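Local coordinates for protein enoyl-CoA hydratase/isomerase (Shewanella pealeana, PDB 4KPK) that probably acts as an enoyl-CoA hydratase or isomerase of the crotonase family, a group whose members work on acyl-CoA thioesters, at residues 236-244 with 267-277. Sequence-based numbering, arbitrary orientation.
Sequences NSPQGMAWV and RIARIRVSEEG
Three groups grip Ser274 OG. Across the contact it accepts from Gln239 NE2 (3.0 Å, 152° at the hydrogen). It also accepts from Gly277 N, the N-cap bond of helix 275-285, and donates to a lone pair of Ile271 O (2.6 Å). The extended Gln239 chain, with CG anti to the backbone N, carries its amide across to this hydroxyl, which lies nearly in the amide plane. Glu276 reciprocates at the start of helix 238-251. Glu276 OE1 accepts from Ser237 OG (3.0 Å) and from Gln239 N (3.2 Å), both on the same face of the carboxylate and well out of its plane; Ser237 OG in turn caps the helix through Gly240 N. Farther along, the Arg267 guanidinium lies flat on one face of the Trp243 indole (planes 9° apart), an off-centre cation-pi contact with CZ 4.0 Å from the six-membered ring centroid. Ile271 CG2 lies over the opposite face, modelled too close, which leaves the CH-pi contact doubtful in detail; Arg270 CB meets the edge. Trp292 packs against Ser237, Pro238 and Glu276. Segments 238-244 and 267-273 run antiparallel (167°), axes 11.5 Å apart, and the contact also joins the N-caps of helices 238-251 and 275-285, within the helical C-terminal part of a crotonase-like fold.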
loop_
_atom_site.group_PDB
_atom_site.type_symbol
_atom_site.label_atom_id
_atom_site.label_comp_id
_atom_site.label_asym_id
_atom_site.label_seq_id
_atom_site.Cartn_x
_atom_site.Cartn_y
_atom_site.Cartn_z
ATOM N N ASN A 236 -2.646 16.892 -21.917
ATOM C CA ASN A 236 -2.130 15.525 -22.176
ATOM C C ASN A 236 -3.020 14.717 -23.088
ATOM O O ASN A 236 -4.174 15.037 -23.299
ATOM C CB ASN A 236 -1.917 14.727 -20.862
ATOM C CG ASN A 236 -0.960 15.418 -19.880
ATOM O OD1 ASN A 236 -0.060 16.132 -20.269
ATOM N ND2 ASN A 236 -1.148 15.172 -18.604
ATOM N N SER A 237 -2.497 13.596 -23.564
ATOM C CA SER A 237 -3.264 12.723 -24.476
ATOM C C SER A 237 -4.510 12.122 -23.859
ATOM O O SER A 237 -4.424 11.301 -22.955
ATOM C CB SER A 237 -2.370 11.597 -24.945
ATOM O OG SER A 237 -3.069 10.619 -25.636
ATOM N N PRO A 238 -5.685 12.484 -24.363
ATOM C CA PRO A 238 -6.877 11.745 -23.877
ATOM C C PRO A 238 -6.762 10.226 -23.946
ATOM O O PRO A 238 -7.158 9.493 -22.965
ATOM C CB PRO A 238 -8.012 12.254 -24.785
ATOM C CG PRO A 238 -7.540 13.615 -25.248
ATOM C CD PRO A 238 -6.028 13.591 -25.261
ATOM N N GLN A 239 -6.265 9.724 -25.081
ATOM C CA GLN A 239 -6.101 8.266 -25.187
ATOM C C GLN A 239 -5.085 7.699 -24.193
ATOM O O GLN A 239 -5.315 6.627 -23.617
ATOM C CB GLN A 239 -5.698 7.847 -26.598
ATOM C CG GLN A 239 -5.603 6.328 -26.735
ATOM C CD GLN A 239 -5.139 5.858 -28.116
ATOM O OE1 GLN A 239 -5.880 5.182 -28.833
ATOM N NE2 GLN A 239 -3.914 6.223 -28.489
ATOM N N GLY A 240 -3.937 8.375 -24.052
ATOM C CA GLY A 240 -2.907 7.918 -23.155
ATOM C C GLY A 240 -3.385 7.898 -21.702
ATOM O O GLY A 240 -3.131 6.932 -20.953
HETATM N N MSE A 241 -4.124 8.922 -21.313
HETATM C CA MSE A 241 -4.688 8.991 -19.940
HETATM C C MSE A 241 -5.706 7.894 -19.752
HETATM O O MSE A 241 -5.731 7.226 -18.719
HETATM C CB MSE A 241 -5.305 10.381 -19.740
HETATM C CG MSE A 241 -4.131 11.362 -19.626
HETATM SE SE MSE A 241 -4.828 13.036 -18.837
HETATM C CE MSE A 241 -5.858 13.721 -20.330
ATOM N N ALA A 242 -6.562 7.666 -20.727
ATOM C CA ALA A 242 -7.513 6.504 -20.602
ATOM C C ALA A 242 -6.807 5.190 -20.476
ATOM O O ALA A 242 -7.202 4.309 -19.690
ATOM C CB ALA A 242 -8.463 6.468 -21.798
ATOM N N TRP A 243 -5.731 5.024 -21.244
ATOM C CA TRP A 243 -4.946 3.776 -21.154
ATOM C C TRP A 243 -4.160 3.646 -19.870
ATOM O O TRP A 243 -3.959 2.541 -19.418
ATOM C CB TRP A 243 -4.025 3.601 -22.364
ATOM C CG TRP A 243 -4.762 3.190 -23.618
ATOM C CD1 TRP A 243 -6.017 3.634 -24.023
ATOM C CD2 TRP A 243 -4.304 2.314 -24.661
ATOM N NE1 TRP A 243 -6.353 3.089 -25.228
ATOM C CE2 TRP A 243 -5.327 2.281 -25.655
ATOM C CE3 TRP A 243 -3.131 1.556 -24.863
ATOM C CZ2 TRP A 243 -5.224 1.506 -26.806
ATOM C CZ3 TRP A 243 -3.019 0.797 -26.019
ATOM C CH2 TRP A 243 -4.069 0.775 -26.981
ATOM N N VAL A 244 -3.707 4.782 -19.270
ATOM C CA VAL A 244 -3.008 4.760 -17.997
ATOM C C VAL A 244 -3.972 4.175 -17.023
ATOM O O VAL A 244 -3.604 3.343 -16.242
ATOM C CB VAL A 244 -2.591 6.185 -17.481
ATOM C CG1 VAL A 244 -2.567 6.262 -15.941
ATOM C CG2 VAL A 244 -1.211 6.583 -17.996
ATOM N N ARG A 267 0.668 -3.296 -24.459
ATOM C CA ARG A 267 0.077 -1.947 -24.377
ATOM C C ARG A 267 0.984 -0.850 -24.963
ATOM O O ARG A 267 0.532 -0.050 -25.777
ATOM C CB ARG A 267 -0.362 -1.566 -22.963
ATOM C CG ARG A 267 -1.516 -2.405 -22.447
ATOM C CD ARG A 267 -2.830 -2.003 -23.115
ATOM N NE ARG A 267 -3.065 -2.685 -24.399
ATOM C CZ ARG A 267 -4.093 -2.438 -25.215
ATOM N NH1 ARG A 267 -4.992 -1.500 -24.906
ATOM N NH2 ARG A 267 -4.222 -3.129 -26.344
ATOM N N ILE A 268 2.227 -0.766 -24.525
ATOM C CA ILE A 268 3.107 0.301 -25.043
ATOM C C ILE A 268 3.302 0.175 -26.569
ATOM O O ILE A 268 3.171 1.152 -27.304
ATOM C CB ILE A 268 4.438 0.397 -24.274
ATOM C CG1 ILE A 268 5.289 1.583 -24.768
ATOM C CG2 ILE A 268 5.198 -0.922 -24.328
ATOM C CD1 ILE A 268 4.518 2.905 -24.851
ATOM N N ALA A 269 3.521 -1.042 -27.043
ATOM C CA ALA A 269 3.719 -1.275 -28.477
ATOM C C ALA A 269 2.514 -0.824 -29.269
ATOM O O ALA A 269 2.658 -0.082 -30.257
ATOM C CB ALA A 269 4.037 -2.745 -28.723
ATOM N N ARG A 270 1.315 -1.226 -28.831
ATOM C CA ARG A 270 0.071 -0.738 -29.458
ATOM C C ARG A 270 -0.110 0.718 -29.475
ATOM O O ARG A 270 -0.542 1.234 -30.468
ATOM C CB ARG A 270 -1.183 -1.138 -28.726
ATOM C CG ARG A 270 -1.669 -2.487 -28.959
ATOM C CD ARG A 270 -2.077 -2.820 -30.375
ATOM N NE ARG A 270 -2.268 -4.273 -30.248
ATOM C CZ ARG A 270 -1.934 -5.193 -31.129
ATOM N NH1 ARG A 270 -1.446 -4.850 -32.328
ATOM N NH2 ARG A 270 -2.131 -6.472 -30.804
ATOM N N ILE A 271 0.026 1.396 -28.343
ATOM C CA ILE A 271 -0.297 2.838 -28.417
ATOM C C ILE A 271 0.677 3.543 -29.335
ATOM O O ILE A 271 0.246 4.391 -30.073
ATOM C CB ILE A 271 -0.287 3.652 -27.104
ATOM C CG1 ILE A 271 0.754 3.134 -26.160
ATOM C CG2 ILE A 271 -1.669 3.826 -26.511
ATOM C CD1 ILE A 271 1.609 4.226 -25.629
ATOM N N ARG A 272 1.955 3.187 -29.263
ATOM C CA ARG A 272 3.033 3.832 -30.065
ATOM C C ARG A 272 2.749 3.879 -31.553
ATOM O O ARG A 272 3.209 4.802 -32.213
ATOM C CB ARG A 272 4.324 3.039 -30.008
ATOM C CG ARG A 272 5.115 3.145 -28.769
ATOM C CD ARG A 272 6.407 2.360 -28.970
ATOM N NE ARG A 272 7.167 2.407 -27.745
ATOM C CZ ARG A 272 7.773 3.512 -27.356
ATOM N NH1 ARG A 272 7.754 4.599 -28.147
ATOM N NH2 ARG A 272 8.417 3.528 -26.213
ATOM N N VAL A 273 2.099 2.814 -32.069
ATOM C CA VAL A 273 1.754 2.729 -33.471
ATOM C C VAL A 273 0.382 3.334 -33.729
ATOM O O VAL A 273 0.080 3.643 -34.873
ATOM C CB VAL A 273 1.834 1.278 -34.073
ATOM C CG1 VAL A 273 3.188 0.657 -33.765
ATOM C CG2 VAL A 273 0.738 0.372 -33.570
ATOM N N SER A 274 -0.448 3.494 -32.690
ATOM C CA SER A 274 -1.712 4.239 -32.841
ATOM C C SER A 274 -1.518 5.640 -33.462
ATOM O O SER A 274 -0.428 6.266 -33.385
ATOM C CB SER A 274 -2.476 4.334 -31.489
ATOM O OG SER A 274 -2.044 5.433 -30.648
ATOM N N GLU A 275 -2.600 6.145 -34.052
ATOM C CA GLU A 275 -2.627 7.490 -34.615
ATOM C C GLU A 275 -2.265 8.576 -33.598
ATOM O O GLU A 275 -1.564 9.542 -33.885
ATOM C CB GLU A 275 -4.042 7.769 -35.094
ATOM C CG GLU A 275 -4.118 8.780 -36.220
ATOM C CD GLU A 275 -5.509 8.808 -36.817
ATOM O OE1 GLU A 275 -5.908 7.793 -37.439
ATOM O OE2 GLU A 275 -6.204 9.832 -36.633
ATOM N N GLU A 276 -2.795 8.369 -32.411
ATOM C CA GLU A 276 -2.667 9.249 -31.277
ATOM C C GLU A 276 -1.243 9.197 -30.734
ATOM O O GLU A 276 -0.595 10.252 -30.553
ATOM C CB GLU A 276 -3.712 8.824 -30.233
ATOM C CG GLU A 276 -4.794 9.825 -29.951
ATOM C CD GLU A 276 -4.366 10.696 -28.802
ATOM O OE1 GLU A 276 -5.097 10.878 -27.792
ATOM O OE2 GLU A 276 -3.198 11.113 -28.913
ATOM N N GLY A 277 -0.745 7.984 -30.484
ATOM C CA GLY A 277 0.684 7.760 -30.187
ATOM C C GLY A 277 1.589 8.405 -31.221
ATOM O O GLY A 277 2.530 9.167 -30.900
#